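Local structure of toluene, o-xylene monooxygenase oxygenase subunit (Pseudomonas stutzeri, 2INC) at residues 58-63 and 276-281; 114-119 and 187-192; 156-161 and 252-257; 196-201 and 283-288. The protein forms part of the oxygenase component of toluene, o-xylene monooxygenase, which probably uses molecular oxygen to hydroxylate aromatic hydrocarbons such as toluene and o-xylene. All coordinates share one frame; numbering follows the deposited sequence.

Interaction 1 of 4, residues 58-63 and 276-281; sequences SPLKHD and EVLQKW
Trp281 sets the benzo part of its indole against Pro59, with CZ2 of Trp281 3.5 Å from CG of Pro59. The contact illustrates how a mainly helical, strand-free chain of the ferritin-like class fastens an irregular segment: the loop that leaves helix 46-56 is pressed onto one side of helix 274-299. Three residues of that helix, Val277, Leu278 and Trp281, receive it, and no hydrogen bond passes between the two segments. In Trp281, chi1 (-80°) puts CG anti to the carbonyl carbon, and from there the six-membered ring is the part that meets the loop. Pro59 crosses this ring obliquely, whereas CB of Leu60 approaches near the ring plane, 4.0 Å from CZ3 of Trp281. Beside this, CG2 of Val277 lies 4.0 Å from CB of Pro59 and also meets the carbonyl O of Pro59. Leu60 meets Leu278 through one branch, its CD1 lying 3.8 Å from CG of Leu278 and close to both methyls. An alanine in place of Trp281 would probably leave Pro59 and CB of Leu60 without their aromatic neighbour and open a gap between loop and helix. Trp208 and Thr213, both on helix 208-237, extend the apolar packing, Trp208 against Leu60 and Thr213 against Leu278 and Trp281. At the indole edge, in the ring plane, OG of Ser58 lies 3.9 Å from CH2 of Trp281; the hydroxyl is hydrogen-bonded to Asp207 and also receives a weak bond from N of Leu60, at 3.3 Å.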
# COMPACT_ATOMS: atom_id res chain seq x y z
N SER B 58 -24.59 4.58 36.75
CA SER B 58 -24.18 3.23 37.07
C SER B 58 -23.46 3.27 38.42
O SER B 58 -22.68 4.19 38.67
CB SER B 58 -23.23 2.66 36.02
OG SER B 58 -22.83 1.35 36.36
N PRO B 59 -23.74 2.28 39.30
CA PRO B 59 -22.96 2.18 40.55
C PRO B 59 -21.49 1.85 40.38
O PRO B 59 -20.71 2.00 41.33
CB PRO B 59 -23.66 1.04 41.32
CG PRO B 59 -24.45 0.30 40.29
CD PRO B 59 -24.82 1.28 39.22
N LEU B 60 -21.10 1.35 39.20
CA LEU B 60 -19.67 1.16 38.90
C LEU B 60 -19.03 2.51 38.54
O LEU B 60 -19.28 3.06 37.47
CB LEU B 60 -19.50 0.17 37.75
CG LEU B 60 -18.07 -0.32 37.50
CD1 LEU B 60 -17.63 -1.25 38.65
CD2 LEU B 60 -18.01 -1.09 36.16
N LYS B 61 -18.16 3.02 39.41
CA LYS B 61 -17.76 4.42 39.31
C LYS B 61 -16.27 4.61 39.12
O LYS B 61 -15.49 3.83 39.61
CB LYS B 61 -18.23 5.20 40.55
CG LYS B 61 -19.72 5.48 40.53
CD LYS B 61 -20.14 6.00 41.87
CE LYS B 61 -21.59 5.72 42.11
NZ LYS B 61 -21.97 6.24 43.45
N HIS B 62 -15.90 5.65 38.36
CA HIS B 62 -14.50 6.07 38.25
C HIS B 62 -14.49 7.54 37.85
O HIS B 62 -15.41 7.99 37.16
CB HIS B 62 -13.77 5.23 37.21
CG HIS B 62 -12.29 5.22 37.37
ND1 HIS B 62 -11.50 6.29 37.01
CD2 HIS B 62 -11.45 4.28 37.85
CE1 HIS B 62 -10.23 6.00 37.25
NE2 HIS B 62 -10.17 4.79 37.76
N ASP B 63 -13.50 8.31 38.26
CA ASP B 63 -13.54 9.73 37.88
C ASP B 63 -12.94 9.97 36.52
O ASP B 63 -13.05 11.06 36.00
CB ASP B 63 -12.77 10.66 38.84
CG ASP B 63 -13.22 10.55 40.28
OD1 ASP B 63 -12.39 10.92 41.16
OD2 ASP B 63 -14.37 10.14 40.55
N GLU B 276 -17.14 -4.57 45.54
CA GLU B 276 -18.40 -5.03 46.10
C GLU B 276 -19.51 -4.89 45.06
O GLU B 276 -20.43 -5.71 45.00
CB GLU B 276 -18.75 -4.27 47.40
CG GLU B 276 -17.67 -4.37 48.57
CD GLU B 276 -16.29 -3.69 48.27
OE1 GLU B 276 -16.22 -2.52 47.81
OE2 GLU B 276 -15.25 -4.36 48.52
N VAL B 277 -19.44 -3.83 44.24
CA VAL B 277 -20.47 -3.60 43.23
C VAL B 277 -20.37 -4.76 42.20
O VAL B 277 -21.38 -5.35 41.82
CB VAL B 277 -20.30 -2.21 42.54
CG1 VAL B 277 -21.01 -2.22 41.17
CG2 VAL B 277 -20.92 -1.10 43.39
N LEU B 278 -19.13 -5.09 41.82
CA LEU B 278 -18.89 -6.16 40.84
C LEU B 278 -19.22 -7.53 41.42
O LEU B 278 -19.84 -8.37 40.74
CB LEU B 278 -17.46 -6.12 40.34
CG LEU B 278 -17.13 -4.94 39.41
CD1 LEU B 278 -15.66 -4.80 39.31
CD2 LEU B 278 -17.72 -5.06 37.98
N GLN B 279 -18.88 -7.77 42.70
CA GLN B 279 -19.19 -9.06 43.32
C GLN B 279 -20.66 -9.29 43.51
O GLN B 279 -21.12 -10.42 43.42
CB GLN B 279 -18.46 -9.20 44.64
CG GLN B 279 -17.01 -9.33 44.42
CD GLN B 279 -16.26 -9.37 45.73
OE1 GLN B 279 -16.59 -8.66 46.68
NE2 GLN B 279 -15.24 -10.19 45.78
N LYS B 280 -21.41 -8.22 43.72
CA LYS B 280 -22.85 -8.34 43.85
C LYS B 280 -23.51 -8.67 42.53
O LYS B 280 -24.51 -9.41 42.48
CB LYS B 280 -23.45 -7.04 44.36
CG LYS B 280 -24.95 -7.12 44.72
CD LYS B 280 -25.64 -5.75 45.13
CE LYS B 280 -24.76 -4.83 46.03
NZ LYS B 280 -23.79 -5.59 46.92
N TRP B 281 -23.00 -8.10 41.45
CA TRP B 281 -23.55 -8.43 40.12
C TRP B 281 -23.18 -9.86 39.71
O TRP B 281 -24.02 -10.61 39.21
CB TRP B 281 -23.04 -7.44 39.06
CG TRP B 281 -23.76 -6.13 39.05
CD1 TRP B 281 -25.07 -5.88 39.38
CD2 TRP B 281 -23.22 -4.89 38.59
NE1 TRP B 281 -25.37 -4.54 39.20
CE2 TRP B 281 -24.25 -3.92 38.69
CE3 TRP B 281 -21.97 -4.50 38.10
CZ2 TRP B 281 -24.06 -2.59 38.32
CZ3 TRP B 281 -21.78 -3.16 37.75
CH2 TRP B 281 -22.82 -2.23 37.87

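Interaction 2 of 4, residues 114-119 and 187-192; sequences LARFYT and ENDPAW
The N-cap of helix 190-202 is the element at work here: Asp189 caps that helix and at the same time takes a salt bridge from Arg116 of helix 108-117, so that one carboxylate ties together two helix ends. The arginine grips it side-on with two nitrogens, NE of Arg116 giving a 2.6 Å bond to OD1 of Asp189 and NH2 of Arg116 a 2.9 Å bond to OD2 of Asp189. Both oxygens offer their syn lone pairs, and the guanidinium and carboxylate planes are only 25° apart, the nearly flat pairing expected of a bidentate bridge. Arg116 gets there with CG anti to its backbone N (chi1 -174°) and an extended chain from CG to NE. OD2 of Asp189 has a second duty on its anti side, where it accepts the capping bond from N of Ala191 at 2.7 Å. With a cationic group and a helix N-terminus both beside it, the carboxylate would probably be held in its charged form. Apolar packing is modest: CB of Ala191 sits 4.0 Å from CE1 of Phe117 and also near NH2 of Arg116. Tyr296 of helix 274-299 completes the setting, meeting the rings of Phe117 and Trp192 edge-to-face and hydrogen-bonding to O of Phe117. The indole of Trp192 supplies the remaining polar link. Its NE1 donates to the carbonyl O of Arg116 at 2.8 Å, with an N-H...O angle of 164° and the oxygen lying in the indole plane.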
# COMPACT_ATOMS: atom_id res chain seq x y z
N LEU B 114 -23.28 -33.18 16.78
CA LEU B 114 -23.16 -31.88 16.11
C LEU B 114 -24.50 -31.17 15.90
O LEU B 114 -24.60 -30.00 16.21
CB LEU B 114 -22.49 -32.06 14.75
CG LEU B 114 -21.05 -32.49 14.81
CD1 LEU B 114 -20.57 -32.58 13.36
CD2 LEU B 114 -20.18 -31.52 15.60
N ALA B 115 -25.52 -31.88 15.42
CA ALA B 115 -26.81 -31.25 15.17
C ALA B 115 -27.40 -30.67 16.46
O ALA B 115 -28.03 -29.60 16.43
CB ALA B 115 -27.78 -32.23 14.51
N ARG B 116 -27.16 -31.35 17.59
CA ARG B 116 -27.77 -30.95 18.85
C ARG B 116 -26.96 -29.92 19.57
O ARG B 116 -27.54 -28.96 20.11
CB ARG B 116 -27.91 -32.17 19.79
CG ARG B 116 -28.68 -31.86 21.08
CD ARG B 116 -29.15 -33.13 21.75
NE ARG B 116 -29.91 -32.74 22.95
CZ ARG B 116 -29.98 -33.43 24.07
NH1 ARG B 116 -29.35 -34.61 24.19
NH2 ARG B 116 -30.71 -32.93 25.08
N PHE B 117 -25.64 -30.17 19.64
CA PHE B 117 -24.75 -29.37 20.48
C PHE B 117 -23.86 -28.37 19.77
O PHE B 117 -23.30 -27.49 20.46
CB PHE B 117 -23.83 -30.29 21.25
CG PHE B 117 -24.55 -31.16 22.25
CD1 PHE B 117 -24.95 -30.63 23.48
CD2 PHE B 117 -24.88 -32.48 21.94
CE1 PHE B 117 -25.63 -31.43 24.41
CE2 PHE B 117 -25.57 -33.29 22.87
CZ PHE B 117 -25.92 -32.76 24.13
N TYR B 118 -23.71 -28.51 18.46
CA TYR B 118 -22.85 -27.56 17.72
C TYR B 118 -23.59 -26.52 16.87
O TYR B 118 -23.50 -25.32 17.13
CB TYR B 118 -21.78 -28.34 16.91
CG TYR B 118 -20.96 -27.40 16.03
CD1 TYR B 118 -21.08 -27.43 14.65
CD2 TYR B 118 -20.11 -26.49 16.60
CE1 TYR B 118 -20.36 -26.56 13.84
CE2 TYR B 118 -19.38 -25.60 15.80
CZ TYR B 118 -19.50 -25.66 14.43
OH TYR B 118 -18.77 -24.80 13.64
N THR B 119 -24.35 -26.95 15.88
CA THR B 119 -24.91 -25.99 14.99
C THR B 119 -25.90 -24.95 15.61
O THR B 119 -25.94 -23.80 15.11
CB THR B 119 -25.43 -26.62 13.71
OG1 THR B 119 -26.42 -27.54 14.06
CG2 THR B 119 -24.26 -27.39 13.01
N GLU B 187 -34.61 -23.16 20.92
CA GLU B 187 -35.82 -22.78 21.68
C GLU B 187 -36.43 -23.84 22.59
O GLU B 187 -37.04 -23.46 23.59
CB GLU B 187 -36.90 -22.31 20.70
CG GLU B 187 -36.53 -20.96 20.11
CD GLU B 187 -37.55 -20.48 19.10
OE1 GLU B 187 -38.56 -21.15 18.96
OE2 GLU B 187 -37.35 -19.46 18.42
N ASN B 188 -36.23 -25.14 22.28
CA ASN B 188 -36.92 -26.24 22.98
C ASN B 188 -36.10 -27.33 23.65
O ASN B 188 -36.65 -28.10 24.44
CB ASN B 188 -37.97 -26.89 22.04
CG ASN B 188 -38.91 -25.88 21.45
OD1 ASN B 188 -39.76 -25.34 22.16
ND2 ASN B 188 -38.74 -25.58 20.18
N ASP B 189 -34.80 -27.44 23.37
CA ASP B 189 -34.05 -28.56 23.90
C ASP B 189 -33.59 -28.21 25.29
O ASP B 189 -32.95 -27.17 25.46
CB ASP B 189 -32.80 -28.83 22.98
CG ASP B 189 -32.04 -30.09 23.37
OD1 ASP B 189 -31.65 -30.84 22.44
OD2 ASP B 189 -31.76 -30.33 24.56
N PRO B 190 -33.85 -29.09 26.28
CA PRO B 190 -33.44 -28.80 27.65
C PRO B 190 -31.97 -28.42 27.71
O PRO B 190 -31.62 -27.61 28.60
CB PRO B 190 -33.60 -30.13 28.40
CG PRO B 190 -34.55 -30.96 27.51
CD PRO B 190 -34.54 -30.40 26.16
N ALA B 191 -31.12 -29.01 26.83
CA ALA B 191 -29.66 -28.77 26.93
C ALA B 191 -29.33 -27.31 26.73
O ALA B 191 -28.31 -26.83 27.26
CB ALA B 191 -28.87 -29.59 25.92
N TRP B 192 -30.19 -26.59 26.00
CA TRP B 192 -29.90 -25.17 25.69
C TRP B 192 -30.68 -24.16 26.53
O TRP B 192 -30.44 -22.94 26.42
CB TRP B 192 -30.25 -24.87 24.25
CG TRP B 192 -29.27 -25.46 23.30
CD1 TRP B 192 -29.44 -26.60 22.58
CD2 TRP B 192 -27.97 -24.95 22.94
NE1 TRP B 192 -28.33 -26.85 21.79
CE2 TRP B 192 -27.41 -25.86 22.01
CE3 TRP B 192 -27.22 -23.82 23.32
CZ2 TRP B 192 -26.14 -25.67 21.42
CZ3 TRP B 192 -25.93 -23.63 22.74
CH2 TRP B 192 -25.42 -24.56 21.79

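Interaction 3 of 4, residues 156-161 and 252-257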
# COMPACT_ATOMS: atom_id res chain seq x y z
N LEU B 156 -19.25 -12.04 15.71
CA LEU B 156 -19.80 -12.22 14.34
C LEU B 156 -18.97 -13.24 13.53
O LEU B 156 -19.49 -14.06 12.77
CB LEU B 156 -19.80 -10.88 13.60
CG LEU B 156 -20.22 -10.89 12.09
CD1 LEU B 156 -21.54 -11.67 11.92
CD2 LEU B 156 -20.32 -9.50 11.44
N ARG B 157 -17.67 -13.21 13.76
CA ARG B 157 -16.76 -14.17 13.14
C ARG B 157 -17.16 -15.58 13.59
O ARG B 157 -17.23 -16.49 12.76
CB ARG B 157 -15.35 -13.86 13.65
CG ARG B 157 -14.28 -14.74 13.01
CD ARG B 157 -13.04 -14.66 13.79
NE ARG B 157 -12.00 -15.52 13.17
CZ ARG B 157 -11.01 -16.14 13.83
NH1 ARG B 157 -10.15 -16.91 13.14
NH2 ARG B 157 -10.85 -16.02 15.14
N TRP B 158 -17.46 -15.78 14.88
CA TRP B 158 -17.80 -17.14 15.33
C TRP B 158 -19.12 -17.59 14.72
O TRP B 158 -19.27 -18.75 14.25
CB TRP B 158 -17.89 -17.23 16.85
CG TRP B 158 -16.75 -16.84 17.62
CD1 TRP B 158 -15.49 -16.55 17.16
CD2 TRP B 158 -16.70 -16.72 19.04
NE1 TRP B 158 -14.67 -16.23 18.23
CE2 TRP B 158 -15.40 -16.29 19.39
CE3 TRP B 158 -17.66 -16.85 20.08
CZ2 TRP B 158 -15.02 -16.07 20.69
CZ3 TRP B 158 -17.28 -16.61 21.39
CH2 TRP B 158 -15.96 -16.22 21.69
N LEU B 159 -20.12 -16.70 14.73
CA LEU B 159 -21.38 -16.99 14.05
C LEU B 159 -21.11 -17.40 12.60
O LEU B 159 -21.70 -18.37 12.11
CB LEU B 159 -22.33 -15.79 14.10
CG LEU B 159 -23.51 -15.62 13.12
CD1 LEU B 159 -24.53 -16.69 13.37
CD2 LEU B 159 -24.13 -14.26 13.36
N THR B 160 -20.20 -16.68 11.92
CA THR B 160 -19.98 -16.90 10.50
C THR B 160 -19.34 -18.29 10.25
O THR B 160 -19.77 -19.03 9.33
CB THR B 160 -19.18 -15.72 9.92
OG1 THR B 160 -19.93 -14.50 10.13
CG2 THR B 160 -18.86 -15.91 8.45
N HIS B 161 -18.36 -18.68 11.06
CA HIS B 161 -17.77 -20.02 10.98
C HIS B 161 -18.87 -21.05 11.14
O HIS B 161 -18.92 -22.07 10.42
CB HIS B 161 -16.80 -20.33 12.15
CG HIS B 161 -15.58 -19.47 12.25
ND1 HIS B 161 -14.92 -18.93 11.15
CD2 HIS B 161 -14.82 -19.14 13.34
CE1 HIS B 161 -13.83 -18.30 11.56
NE2 HIS B 161 -13.75 -18.41 12.88
N ARG B 252 -8.85 -18.26 21.02
CA ARG B 252 -7.84 -17.21 20.98
C ARG B 252 -8.52 -15.82 21.07
O ARG B 252 -8.02 -14.91 21.73
CB ARG B 252 -7.04 -17.28 19.69
CG ARG B 252 -6.11 -18.52 19.59
CD ARG B 252 -5.40 -18.62 18.21
NE ARG B 252 -4.36 -17.59 18.02
CZ ARG B 252 -3.07 -17.75 18.35
NH1 ARG B 252 -2.62 -18.87 18.92
NH2 ARG B 252 -2.21 -16.78 18.12
N ASP B 253 -9.67 -15.68 20.40
CA ASP B 253 -10.47 -14.44 20.51
C ASP B 253 -10.98 -14.32 21.95
O ASP B 253 -10.86 -13.26 22.61
CB ASP B 253 -11.68 -14.46 19.55
CG ASP B 253 -11.28 -14.43 18.09
OD1 ASP B 253 -10.13 -14.05 17.76
OD2 ASP B 253 -12.11 -14.79 17.24
N ALA B 254 -11.52 -15.42 22.47
CA ALA B 254 -12.09 -15.38 23.82
C ALA B 254 -11.02 -14.96 24.85
O ALA B 254 -11.32 -14.20 25.77
CB ALA B 254 -12.68 -16.73 24.18
N GLU B 255 -9.82 -15.50 24.71
CA GLU B 255 -8.72 -15.10 25.61
C GLU B 255 -8.44 -13.60 25.52
O GLU B 255 -8.21 -12.98 26.53
CB GLU B 255 -7.47 -15.91 25.28
CG GLU B 255 -7.53 -17.37 25.79
CD GLU B 255 -6.68 -18.34 24.89
OE1 GLU B 255 -5.68 -17.91 24.22
OE2 GLU B 255 -7.00 -19.55 24.85
N ARG B 256 -8.48 -13.03 24.32
CA ARG B 256 -8.36 -11.57 24.14
C ARG B 256 -9.44 -10.76 24.89
O ARG B 256 -9.15 -9.77 25.56
CB ARG B 256 -8.36 -11.21 22.66
CG ARG B 256 -8.01 -9.75 22.42
CD ARG B 256 -7.65 -9.47 20.96
NE ARG B 256 -8.70 -9.92 20.02
CZ ARG B 256 -8.56 -11.00 19.28
NH1 ARG B 256 -9.51 -11.41 18.44
NH2 ARG B 256 -7.46 -11.71 19.40
N HIS B 257 -10.71 -11.17 24.73
CA HIS B 257 -11.79 -10.53 25.44
C HIS B 257 -11.57 -10.59 26.96
O HIS B 257 -11.84 -9.62 27.65
CB HIS B 257 -13.12 -11.19 25.10
CG HIS B 257 -13.36 -11.29 23.62
ND1 HIS B 257 -14.23 -12.22 23.07
CD2 HIS B 257 -12.80 -10.63 22.57
CE1 HIS B 257 -14.24 -12.09 21.75
NE2 HIS B 257 -13.37 -11.14 21.42
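OD2 of Asp253 receives two donors from neighbouring residues of helix 142-172. NH2 of Arg157 bonds to OD2 of Asp253 at 2.7 Å, meeting it on the syn side but out of the carboxylate plane, while NE1 of Trp158 uses the anti lone pair of the same oxygen at 3.1 Å. Indole and carboxylate are nearly coplanar, 4° apart, and CH2 of Trp158 goes on to CB of Ala254 at 4.1 Å. OD1 of Asp253 is held within its own helix by NH1 of Arg256 at 2.8 Å and, from helix 76-99, by Gln83, so that Arg157, Asp253 and Arg256 form a salt-bridge network. An alanine at Asp253 would probably leave the buried Arg157 and Arg256 without this shared counter-charge and the Trp158 N-H without its acceptor. Glu87 pairs with NE of Arg157, NE2 of His161 sits above one guanidinium face, toward its rim, and Asp154 binds both Arg256 and His257. The two helix segments run nearly antiparallel, their axes 12.1 Å apart. Consistent with a ferritin-like bundle, helix 76-99 packs on this polar core through Gln83, Gln86 and Glu87, and helix 208-237 borders Trp158 and Ala254 through Lys220 and Glu224.

Interaction 4 of 4, residues 196-201 and 283-288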
# COMPACT_ATOMS: atom_id res chain seq x y z
N ARG B 196 -30.07 -20.21 27.13
CA ARG B 196 -30.99 -19.27 26.51
C ARG B 196 -31.58 -18.34 27.59
O ARG B 196 -31.73 -17.14 27.35
CB ARG B 196 -32.06 -20.08 25.84
CG ARG B 196 -32.97 -19.30 24.89
CD ARG B 196 -34.08 -20.24 24.46
NE ARG B 196 -35.09 -19.40 23.92
CZ ARG B 196 -36.39 -19.60 23.90
NH1 ARG B 196 -36.97 -20.69 24.37
NH2 ARG B 196 -37.09 -18.63 23.35
N GLU B 197 -31.98 -18.88 28.74
CA GLU B 197 -32.47 -18.04 29.84
C GLU B 197 -31.41 -17.06 30.26
O GLU B 197 -31.70 -15.87 30.39
CB GLU B 197 -32.88 -18.91 31.06
CG GLU B 197 -33.38 -18.07 32.26
CD GLU B 197 -34.01 -18.90 33.37
OE1 GLU B 197 -33.95 -20.16 33.36
OE2 GLU B 197 -34.55 -18.27 34.29
N LEU B 198 -30.19 -17.54 30.49
CA LEU B 198 -29.08 -16.68 30.86
C LEU B 198 -28.88 -15.50 29.86
O LEU B 198 -28.92 -14.33 30.24
CB LEU B 198 -27.81 -17.50 30.89
CG LEU B 198 -26.53 -16.68 31.14
CD1 LEU B 198 -26.54 -15.80 32.43
CD2 LEU B 198 -25.33 -17.61 31.11
N ILE B 199 -28.70 -15.81 28.58
CA ILE B 199 -28.45 -14.76 27.60
C ILE B 199 -29.72 -13.89 27.38
O ILE B 199 -29.58 -12.68 27.24
CB ILE B 199 -27.86 -15.31 26.28
CG1 ILE B 199 -27.21 -14.17 25.46
CG2 ILE B 199 -28.96 -15.85 25.41
CD1 ILE B 199 -26.07 -13.32 26.19
N GLU B 200 -30.95 -14.44 27.33
CA GLU B 200 -32.09 -13.51 27.19
C GLU B 200 -32.20 -12.50 28.32
O GLU B 200 -32.50 -11.32 28.06
CB GLU B 200 -33.42 -14.24 27.07
CG GLU B 200 -33.52 -14.98 25.73
CD GLU B 200 -34.85 -15.74 25.56
OE1 GLU B 200 -35.74 -15.67 26.45
OE2 GLU B 200 -34.98 -16.41 24.53
N LYS B 201 -31.99 -12.95 29.57
CA LYS B 201 -32.01 -12.02 30.71
C LYS B 201 -30.86 -11.04 30.70
O LYS B 201 -31.06 -9.83 30.94
CB LYS B 201 -32.03 -12.78 32.04
CG LYS B 201 -33.39 -13.50 32.23
CD LYS B 201 -33.43 -14.22 33.59
CE LYS B 201 -34.89 -14.66 33.81
NZ LYS B 201 -35.11 -15.59 35.01
N ALA B 283 -22.72 -12.22 41.80
CA ALA B 283 -23.52 -13.14 42.62
C ALA B 283 -24.93 -13.27 42.12
O ALA B 283 -25.53 -14.34 42.28
CB ALA B 283 -23.49 -12.77 44.13
N LYS B 284 -25.46 -12.22 41.47
CA LYS B 284 -26.80 -12.27 40.84
C LYS B 284 -26.81 -13.20 39.62
O LYS B 284 -27.78 -13.94 39.40
CB LYS B 284 -27.22 -10.84 40.45
CG LYS B 284 -28.43 -10.72 39.52
CD LYS B 284 -28.70 -9.25 39.11
CE LYS B 284 -29.86 -9.23 38.13
NZ LYS B 284 -30.34 -7.88 37.80
N TRP B 285 -25.75 -13.11 38.81
CA TRP B 285 -25.72 -13.76 37.47
C TRP B 285 -25.12 -15.18 37.53
O TRP B 285 -25.56 -16.07 36.76
CB TRP B 285 -25.02 -12.84 36.42
CG TRP B 285 -25.86 -11.67 36.08
CD1 TRP B 285 -25.75 -10.40 36.58
CD2 TRP B 285 -27.02 -11.66 35.22
NE1 TRP B 285 -26.78 -9.61 36.07
CE2 TRP B 285 -27.55 -10.36 35.22
CE3 TRP B 285 -27.63 -12.63 34.43
CZ2 TRP B 285 -28.69 -10.01 34.50
CZ3 TRP B 285 -28.79 -12.29 33.71
CH2 TRP B 285 -29.28 -10.98 33.74
N GLU B 286 -24.15 -15.38 38.43
CA GLU B 286 -23.49 -16.70 38.61
C GLU B 286 -24.43 -17.93 38.68
O GLU B 286 -24.15 -18.95 38.05
CB GLU B 286 -22.53 -16.68 39.82
CG GLU B 286 -21.10 -17.03 39.44
CD GLU B 286 -20.17 -17.30 40.65
OE1 GLU B 286 -18.94 -17.50 40.47
OE2 GLU B 286 -20.69 -17.31 41.80
N PRO B 287 -25.53 -17.86 39.46
CA PRO B 287 -26.44 -19.03 39.48
C PRO B 287 -27.09 -19.40 38.13
O PRO B 287 -27.32 -20.59 37.86
CB PRO B 287 -27.56 -18.57 40.43
CG PRO B 287 -26.99 -17.48 41.22
CD PRO B 287 -26.03 -16.79 40.33
N LEU B 288 -27.39 -18.40 37.30
CA LEU B 288 -27.92 -18.67 35.93
C LEU B 288 -26.87 -19.26 35.02
O LEU B 288 -27.20 -20.05 34.12
CB LEU B 288 -28.45 -17.41 35.26
CG LEU B 288 -29.85 -16.96 35.62
CD1 LEU B 288 -30.15 -15.61 34.97
CD2 LEU B 288 -30.88 -17.98 35.19
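Helices 196-201 and 283-288 run roughly antiparallel, at 148° with axes 10.2 Å apart, and the backbones come nearest at Leu198 and Leu288, whose CA atoms are 5.6 Å apart. The pairing is a worked example of helix packing in a mainly helical, ferritin-like chain, with one leucine fitted among several side chains of the opposing helix. Leu288 points at helix 196-201 and spreads its atoms over three partners. Its CB meets CD1 of Leu198 at 3.8 Å; its CD1 touches CD of Lys201; and its CD2 lies 3.7 Å from CD of Glu197. The last two involve a lysine methylene and the glutamate carboxylate carbon, on chains that cross Leu288 at about a right angle. Lys201 and Glu197, both extended, are joined within their own helix by a 2.8 Å salt bridge from NZ of Lys201 to the anti lone pair of OE2 of Glu197, tying together the chains that flank the leucine methyls. The other oxygen of Glu197, OE1, pairs with Lys291. Trp285 adds the second apolar patch: its CE3 lies 3.9 Å from CD1 of Leu198, its CZ3 meets CB of Lys201 at 3.7 Å, and its CH2 lies 3.4 Å from backbone C of Lys201. Helix 274-299 is kinked here: Pro287 has no N-H to give and N of Leu288 makes no bond to the preceding turn. Helix 208-237 flanks the pair, taking NE1 of Trp285 at Glu210 and packing Thr219 on Leu198 and Ala214 on Trp285, while the chain of another protein packs on Glu197 and Lys201.

The four contacts differ in chemistry as well as in depth. Interaction 3, its centre about 7 Å from that of the chain, is the most deeply placed, yet it is polar, a salt-bridge network between long helices. Interaction 2, centred about 20 Å out, is also buried and charged, but works at helix ends. Interactions 1 and 4 are partly buried and make no hydrogen bond across their segments, relying on tryptophan and aliphatic packing. These two share helix 274-299, on adjoining segments, and interactions 2 and 4 share helix 190-202, touching where O of Glu187 lies 2.9 Å from NH1 of Arg196. Interactions 2 and 3 meet more loosely through Tyr118 and His161.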